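Local coordinates for DNA damage response protein Rtt109, putative (Neosartorya fumigata, PDB 5ZB9), which probably transfers the acetyl group of acetyl-CoA to histone lysines, acting as a histone H3 acetyltransferase with a part in the DNA damage response, at residues Glu70-Gly75 against Asp95-Leu100; Lys22-His27 against Ala58-Pro63; Tyr146-Ser151 against Gln434-Lys439. All coordinates share one frame; numbering follows the deposited sequence. Where two conformers were deposited one is given.

Contact 1 of 3, residues Glu70-Gly75 against Asp95-Leu100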
# COMPACT_ATOMS: atom_id res chain seq x y z
N GLU A 70 24.70 -10.75 -8.06
CA GLU A 70 23.53 -10.46 -7.24
C GLU A 70 22.34 -11.24 -7.77
O GLU A 70 22.23 -11.48 -8.97
CB GLU A 70 23.21 -8.97 -7.25
CG GLU A 70 24.16 -8.09 -6.48
CD GLU A 70 23.75 -6.62 -6.52
OE1 GLU A 70 22.53 -6.35 -6.56
OE2 GLU A 70 24.65 -5.75 -6.53
N VAL A 71 21.43 -11.64 -6.88
CA VAL A 71 20.12 -12.07 -7.36
C VAL A 71 19.01 -11.37 -6.56
O VAL A 71 19.00 -11.36 -5.33
CB VAL A 71 19.94 -13.61 -7.30
CG1 VAL A 71 20.03 -14.15 -5.88
CG2 VAL A 71 18.64 -14.01 -7.96
N ILE A 72 18.08 -10.77 -7.29
CA ILE A 72 16.92 -10.13 -6.68
C ILE A 72 16.06 -11.15 -5.94
O ILE A 72 15.73 -12.20 -6.49
CB ILE A 72 16.07 -9.41 -7.74
CG1 ILE A 72 16.79 -8.15 -8.23
CG2 ILE A 72 14.70 -9.05 -7.19
CD1 ILE A 72 16.08 -7.48 -9.38
N ILE A 73 15.71 -10.85 -4.70
CA ILE A 73 14.86 -11.75 -3.93
C ILE A 73 13.46 -11.19 -3.68
O ILE A 73 12.55 -11.93 -3.32
CB ILE A 73 15.49 -12.10 -2.58
CG1 ILE A 73 15.67 -10.83 -1.74
CG2 ILE A 73 16.80 -12.83 -2.78
CD1 ILE A 73 15.84 -11.10 -0.27
N PHE A 74 13.29 -9.89 -3.86
CA PHE A 74 12.03 -9.26 -3.49
C PHE A 74 11.86 -7.93 -4.19
O PHE A 74 12.81 -7.19 -4.38
CB PHE A 74 11.97 -9.06 -1.97
CG PHE A 74 10.63 -8.61 -1.48
CD1 PHE A 74 9.52 -9.45 -1.55
CD2 PHE A 74 10.47 -7.35 -0.91
CE1 PHE A 74 8.27 -9.03 -1.08
CE2 PHE A 74 9.24 -6.93 -0.43
CZ PHE A 74 8.13 -7.78 -0.52
N GLY A 75 10.63 -7.64 -4.59
CA GLY A 75 10.32 -6.36 -5.19
C GLY A 75 9.01 -5.82 -4.65
O GLY A 75 8.02 -6.55 -4.55
N ASP A 95 6.29 -8.95 -4.84
CA ASP A 95 6.55 -10.32 -5.23
C ASP A 95 7.93 -10.74 -4.78
O ASP A 95 8.79 -9.90 -4.53
CB ASP A 95 6.42 -10.49 -6.74
CG ASP A 95 5.87 -11.86 -7.13
OD1 ASP A 95 5.70 -12.73 -6.23
OD2 ASP A 95 5.61 -12.08 -8.34
N SER A 96 8.14 -12.04 -4.66
CA SER A 96 9.46 -12.59 -4.39
C SER A 96 9.89 -13.40 -5.60
O SER A 96 9.09 -13.63 -6.49
CB SER A 96 9.46 -13.46 -3.14
OG SER A 96 8.63 -14.59 -3.35
N THR A 97 11.14 -13.81 -5.63
CA THR A 97 11.64 -14.57 -6.76
C THR A 97 11.81 -16.03 -6.38
O THR A 97 11.73 -16.92 -7.22
CB THR A 97 12.97 -14.02 -7.28
OG1 THR A 97 13.91 -13.94 -6.20
CG2 THR A 97 12.76 -12.63 -7.86
N GLY A 98 12.04 -16.27 -5.10
CA GLY A 98 12.21 -17.62 -4.60
C GLY A 98 13.66 -17.99 -4.40
O GLY A 98 13.97 -19.14 -4.11
N TYR A 99 14.56 -17.01 -4.55
CA TYR A 99 16.00 -17.27 -4.46
C TYR A 99 16.61 -16.83 -3.13
O TYR A 99 17.83 -16.87 -2.97
CB TYR A 99 16.72 -16.62 -5.63
CG TYR A 99 16.29 -17.24 -6.93
CD1 TYR A 99 16.70 -18.52 -7.28
CD2 TYR A 99 15.43 -16.57 -7.79
CE1 TYR A 99 16.28 -19.11 -8.46
CE2 TYR A 99 15.00 -17.15 -8.97
CZ TYR A 99 15.43 -18.42 -9.29
OH TYR A 99 15.02 -19.01 -10.47
N LEU A 100 15.76 -16.45 -2.19
CA LEU A 100 16.22 -16.04 -0.87
C LEU A 100 17.01 -17.15 -0.17
O LEU A 100 17.88 -16.87 0.66
CB LEU A 100 15.04 -15.61 -0.01
CG LEU A 100 15.32 -15.23 1.45
CD1 LEU A 100 16.37 -14.13 1.53
CD2 LEU A 100 14.04 -14.82 2.15
O HOH W 1 12.98 -14.76 -2.85
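Thr97 carries OG1 between its own backbone N and carbonyl carbon (chi1 54°), which turns the hydroxyl onto Ile72 O; Phe74 holds CG anti to its backbone N (chi1 -171°), directing CG toward Asp95. The hydroxyl bond is short, Thr97 OG1 to Ile72 O at 2.5 Å, and OG1 sits in the carbonyl plane on a lone pair. One residue further on, Ile73 O is met from above its carbonyl plane by Thr97 N at 3.3 Å. A water donates to Ile73 O at 2.9 Å and accepts from Gly98 N; Ser96 CA adds a CA-H...O contact to that oxygen. In the hairpin of strands 71-82 and 86-96, Gly75 and Asp95 are the hydrogen-bonded pair, with Gly75 N on Asp95 O at 2.9 Å and Asp95 N on Gly75 O at 3.0 Å. Phe74 with Ser96 is the adjoining non-hydrogen-bonded pair, and beyond it the regular pairing ends. Ile73 and Phe74 form a classic beta bulge, both facing Val59 of the neighbouring strand 50-61. Phe74 CD1 comes within 3.1 Å of Asp95 O, while Ser96 CA lies at the ring edge. Past the paired residues, apolar groups take over: Ile73 CD1 meets Leu100 CD1 at 3.6 Å, and Val71 CG2 rests on Tyr99 CB at 4.0 Å, the two side chains crossing at about a right angle. Ser96 and nearby Ala94 bind CoA in another structure of this protein; the bonds to Ile72 O, Ile73 O and Gly75 thus fix the path of the chain at and just after a cofactor-binding strand end.

Contact 2 of 3, residues Lys22-His27 against Ala58-Pro63; sequences KVTIRH and AVSISP
Val23 lays its CB against CG1 of Val59, 3.8 Å away, and its CG1 touches CG2 of Ile61 at the same 3.8 Å, so that one valine bridges two residues of the opposing strand. Val59 CG1 stands anti to its backbone N (chi1 -177°), which sends it toward Val23, while Val59 CG2 is left to Ile25 CG2 at 4.2 Å. The side chains of Ile25 and Val59 lie side by side and point the same way. Strands 22-35 and 50-61 are antiparallel neighbours in the large mixed sheet of the acetyltransferase fold; Thr24 with Ser60 and Arg26 with Ala58 are hydrogen-bonded pairs, and Ile25 with Val59 is the non-hydrogen-bonded pair between them. The bonds are short and nearly straight, as in Thr24 N to Ser60 O at 2.7 Å with 171° at the hydrogen. On the face bearing Thr24, Arg26, Ala58 and Ser60 the contact turns polar. Ser60 OG lies beside the edge of the Arg26 guanidinium without a direct bond to it. Instead a water joins them, giving hydrogens to Ser60 OG and Ala58 O and accepting weakly from Arg26 NH1. Glu70 OE1 takes up both groups, through a salt bridge to Arg26 NH1 and a hydrogen bond to Ser60 OG, which probably steadies the buried positive charge. Thr24 OG1 is bound by Arg465 of strand 464-467. Where the pairing stops, a second water bridges the two chain segments, donating to Lys22 O at 2.8 Å and accepting from Ser62 N at 2.7 Å.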
# COMPACT_ATOMS: atom_id res chain seq x y z
N LYS A 22 23.01 -9.82 5.04
CA LYS A 22 23.48 -8.84 4.08
C LYS A 22 22.62 -8.83 2.83
O LYS A 22 22.46 -9.85 2.17
CB LYS A 22 24.94 -9.11 3.70
CG LYS A 22 25.88 -9.11 4.89
CD LYS A 22 27.31 -9.46 4.48
CE LYS A 22 28.24 -9.38 5.68
NZ LYS A 22 29.66 -9.60 5.28
N VAL A 23 22.06 -7.67 2.51
CA VAL A 23 21.32 -7.52 1.27
C VAL A 23 21.72 -6.23 0.56
O VAL A 23 22.37 -5.37 1.15
CB VAL A 23 19.79 -7.51 1.51
CG1 VAL A 23 19.33 -8.81 2.15
CG2 VAL A 23 19.40 -6.31 2.38
N THR A 24 21.33 -6.11 -0.70
CA THR A 24 21.57 -4.89 -1.45
C THR A 24 20.21 -4.30 -1.83
O THR A 24 19.31 -5.04 -2.22
CB THR A 24 22.40 -5.15 -2.72
OG1 THR A 24 23.67 -5.70 -2.35
CG2 THR A 24 22.61 -3.87 -3.52
N ILE A 25 20.06 -2.99 -1.70
CA ILE A 25 18.79 -2.36 -2.03
C ILE A 25 18.93 -1.31 -3.13
O ILE A 25 19.92 -0.58 -3.21
CB ILE A 25 18.15 -1.70 -0.79
CG1 ILE A 25 19.08 -0.65 -0.18
CG2 ILE A 25 17.82 -2.75 0.23
CD1 ILE A 25 18.42 0.22 0.83
N ARG A 26 17.92 -1.27 -3.98
CA ARG A 26 17.81 -0.22 -4.98
C ARG A 26 16.39 0.34 -4.90
O ARG A 26 15.41 -0.33 -5.20
CB ARG A 26 18.15 -0.74 -6.38
CG ARG A 26 19.60 -1.19 -6.50
CD ARG A 26 19.95 -1.81 -7.86
NE ARG A 26 21.37 -2.10 -7.95
CZ ARG A 26 21.93 -3.26 -7.61
NH1 ARG A 26 21.18 -4.26 -7.16
NH2 ARG A 26 23.24 -3.43 -7.73
N HIS A 27 16.31 1.58 -4.46
CA HIS A 27 15.06 2.28 -4.32
C HIS A 27 14.99 3.33 -5.42
O HIS A 27 15.76 4.28 -5.44
CB HIS A 27 14.98 2.90 -2.92
CG HIS A 27 13.83 3.82 -2.72
ND1 HIS A 27 13.79 4.74 -1.70
CD2 HIS A 27 12.67 3.97 -3.40
CE1 HIS A 27 12.66 5.42 -1.76
NE2 HIS A 27 11.96 4.97 -2.79
N ALA A 58 13.80 -2.75 -4.96
CA ALA A 58 14.29 -4.09 -5.27
C ALA A 58 15.35 -4.48 -4.26
O ALA A 58 16.26 -3.70 -3.94
CB ALA A 58 14.84 -4.16 -6.68
N VAL A 59 15.23 -5.70 -3.75
CA VAL A 59 16.17 -6.18 -2.76
C VAL A 59 16.84 -7.42 -3.31
O VAL A 59 16.19 -8.34 -3.79
CB VAL A 59 15.48 -6.50 -1.42
CG1 VAL A 59 16.51 -6.94 -0.39
CG2 VAL A 59 14.70 -5.28 -0.92
N SER A 60 18.17 -7.44 -3.24
CA SER A 60 18.92 -8.57 -3.76
C SER A 60 19.93 -9.05 -2.74
O SER A 60 20.24 -8.37 -1.77
CB SER A 60 19.62 -8.20 -5.07
OG SER A 60 20.39 -7.01 -4.92
N ILE A 61 20.43 -10.26 -2.98
CA ILE A 61 21.49 -10.83 -2.19
C ILE A 61 22.63 -11.27 -3.10
O ILE A 61 22.42 -11.49 -4.29
CB ILE A 61 21.00 -12.02 -1.37
CG1 ILE A 61 20.41 -13.08 -2.30
CG2 ILE A 61 19.99 -11.57 -0.34
CD1 ILE A 61 20.08 -14.37 -1.62
N SER A 62 23.82 -11.38 -2.53
CA SER A 62 24.97 -11.94 -3.25
C SER A 62 25.24 -13.36 -2.76
O SER A 62 25.71 -13.55 -1.64
CB SER A 62 26.21 -11.06 -3.05
OG SER A 62 25.98 -9.72 -3.46
N PRO A 63 24.94 -14.37 -3.60
CA PRO A 63 25.16 -15.77 -3.22
C PRO A 63 26.62 -16.05 -2.84
O PRO A 63 26.90 -16.94 -2.03
CB PRO A 63 24.77 -16.55 -4.48
CG PRO A 63 23.90 -15.62 -5.26
CD PRO A 63 24.42 -14.24 -4.98
O HOH W 2 24.04 -10.55 0.02
O HOH W 3 24.43 -8.04 -1.00
O HOH W 4 18.80 -4.58 -5.33

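Contact 3 of 3, residues Tyr146-Ser151 against Gln434-Lys439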
# COMPACT_ATOMS: atom_id res chain seq x y z
N TYR A 146 2.89 -8.86 -11.51
CA TYR A 146 3.68 -8.53 -12.69
C TYR A 146 5.13 -8.95 -12.56
O TYR A 146 5.71 -9.56 -13.46
CB TYR A 146 3.65 -7.01 -12.96
CG TYR A 146 2.30 -6.42 -13.29
CD1 TYR A 146 2.01 -6.00 -14.59
CD2 TYR A 146 1.32 -6.24 -12.32
CE1 TYR A 146 0.79 -5.44 -14.91
CE2 TYR A 146 0.09 -5.68 -12.63
CZ TYR A 146 -0.17 -5.29 -13.92
OH TYR A 146 -1.39 -4.73 -14.24
N LEU A 147 5.70 -8.64 -11.40
CA LEU A 147 7.12 -8.40 -11.24
C LEU A 147 8.09 -9.40 -11.85
O LEU A 147 8.88 -9.04 -12.70
CB LEU A 147 7.45 -8.25 -9.76
CG LEU A 147 7.10 -6.86 -9.22
CD1 LEU A 147 7.68 -6.68 -7.83
CD2 LEU A 147 7.60 -5.78 -10.17
N PHE A 148 8.03 -10.65 -11.41
CA PHE A 148 9.10 -11.58 -11.76
C PHE A 148 8.61 -12.81 -12.52
O PHE A 148 8.29 -13.84 -11.93
CB PHE A 148 9.85 -12.01 -10.50
CG PHE A 148 10.32 -10.86 -9.67
CD1 PHE A 148 11.22 -9.93 -10.19
CD2 PHE A 148 9.87 -10.68 -8.37
CE1 PHE A 148 11.67 -8.86 -9.44
CE2 PHE A 148 10.32 -9.62 -7.60
CZ PHE A 148 11.22 -8.70 -8.14
N PRO A 149 8.56 -12.71 -13.86
CA PRO A 149 8.03 -13.80 -14.68
C PRO A 149 8.94 -15.02 -14.69
O PRO A 149 10.17 -14.90 -14.77
CB PRO A 149 7.92 -13.17 -16.07
CG PRO A 149 7.90 -11.70 -15.82
CD PRO A 149 8.85 -11.52 -14.68
N GLY A 150 8.33 -16.19 -14.60
CA GLY A 150 9.08 -17.42 -14.62
C GLY A 150 9.50 -17.85 -13.23
O GLY A 150 9.76 -19.04 -13.00
N SER A 151 9.55 -16.90 -12.31
CA SER A 151 9.91 -17.21 -10.93
C SER A 151 8.88 -18.17 -10.33
O SER A 151 9.17 -18.86 -9.35
CB SER A 151 9.99 -15.93 -10.08
OG SER A 151 8.74 -15.28 -10.00
N GLN A 434 12.24 -9.68 -18.02
CA GLN A 434 13.38 -10.55 -17.76
C GLN A 434 12.93 -11.95 -17.38
O GLN A 434 11.74 -12.25 -17.38
CB GLN A 434 14.28 -9.96 -16.67
CG GLN A 434 14.76 -8.56 -16.99
CD GLN A 434 15.50 -8.48 -18.31
OE1 GLN A 434 16.42 -9.25 -18.56
NE2 GLN A 434 15.10 -7.54 -19.16
N ASP A 435 13.90 -12.80 -17.04
CA ASP A 435 13.61 -14.20 -16.74
C ASP A 435 14.18 -14.60 -15.39
O ASP A 435 15.31 -14.26 -15.04
CB ASP A 435 14.14 -15.12 -17.84
CG ASP A 435 13.32 -15.05 -19.12
OD1 ASP A 435 12.14 -14.64 -19.05
OD2 ASP A 435 13.84 -15.42 -20.20
N PHE A 436 13.37 -15.31 -14.60
CA PHE A 436 13.78 -15.70 -13.25
C PHE A 436 13.50 -17.18 -12.97
O PHE A 436 13.46 -17.60 -11.81
CB PHE A 436 13.10 -14.82 -12.20
CG PHE A 436 13.48 -13.37 -12.30
CD1 PHE A 436 12.76 -12.49 -13.10
CD2 PHE A 436 14.60 -12.88 -11.62
CE1 PHE A 436 13.13 -11.17 -13.21
CE2 PHE A 436 14.97 -11.56 -11.73
CZ PHE A 436 14.24 -10.70 -12.52
N ASN A 437 13.34 -17.95 -14.04
CA ASN A 437 13.05 -19.38 -13.95
C ASN A 437 14.10 -20.20 -13.21
O ASN A 437 13.77 -21.08 -12.43
CB ASN A 437 12.87 -19.96 -15.34
CG ASN A 437 11.67 -19.39 -16.04
OD1 ASN A 437 11.77 -18.44 -16.81
ND2 ASN A 437 10.51 -19.98 -15.78
N THR A 438 15.37 -19.92 -13.49
CA THR A 438 16.46 -20.65 -12.84
C THR A 438 17.41 -19.69 -12.15
O THR A 438 17.41 -18.49 -12.43
CB THR A 438 17.26 -21.50 -13.85
OG1 THR A 438 18.05 -20.63 -14.67
CG2 THR A 438 16.33 -22.32 -14.72
N LYS A 439 18.23 -20.22 -11.25
CA LYS A 439 19.23 -19.43 -10.55
C LYS A 439 20.09 -18.62 -11.52
O LYS A 439 20.25 -17.40 -11.35
CB LYS A 439 20.12 -20.32 -9.69
CG LYS A 439 21.26 -19.59 -9.03
CD LYS A 439 21.99 -20.47 -8.02
CE LYS A 439 22.69 -21.64 -8.71
NZ LYS A 439 23.42 -22.50 -7.72
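Phe148 and Phe436 meet as a T-shaped pair: the edge of the Phe148 ring, led by CD1, stands over one face of the Phe436 ring, offset toward its rim. The ring centres are 5.2 Å apart and the planes are inclined at 72°, with CD1 of Phe148 at 3.8 Å from CE1 of Phe436. One face of Phe148 is covered over its centre by CB of the preceding Leu147; at the edge of Phe436, in its plane, lies Pro149 O. Phe436 CB abuts Ser151 CB at 3.9 Å. The flank of the proline adds to this cover, since Pro149 CD approaches Phe436 CD1 to 4.3 Å. Residues Phe148 to Ser151 form a type II beta turn, with Pro149 and Gly150 at its two central positions and glycine taking the positive phi that such a turn needs. The turn presents Pro149 O to the partner loop, where Phe436 N donates to Pro149 O over 3.2 Å, with a somewhat bent 140° at the hydrogen. This is the hydrogen bond that ties the two loops directly. Asn437 CA makes a CA-H...O contact with Gly150 O at 3.4 Å; Asn437 ND2 also comes close to Gly150 O, at 3.0 Å, but its angle is too poor for a hydrogen bond. The loop that holds residues 434-438 links helix 421-432 to helix 439-457, which Thr438 caps at its start, and the aromatic pair lies between these elements: both side chains touch Leu431 of the first helix, Phe436 also reaches Ala442 and Ser445 of the second, and Phe148 packs on Asp95 at the end of strand 86-96 and on Thr97 just beyond it.

Overall arrangement
In sequence order contact 2 comes first and closes before contact 1 opens; contact 3 follows, its second segment coming only after the long middle of the sequence. Contacts 1 and 2 share the mixed sheet, in which strands 50-61 and 71-82 are neighbours; their centres are about 9 Å apart, and besides the Glu70 to Arg26 salt bridge a probable hydrogen bond from Ile73 N to Val59 O joins them. Contact 3 joins two loops outside the sheet, next to the end of strand 86-96, its centre about 9 Å from that of contact 1 and about 16 Å from that of contact 2. Tyr99 OH, reaching Phe436 O, connects it to contact 1. This places the loop between helices 421-432 and 439-457 beside the strand end that carries CoA-binding Ser96.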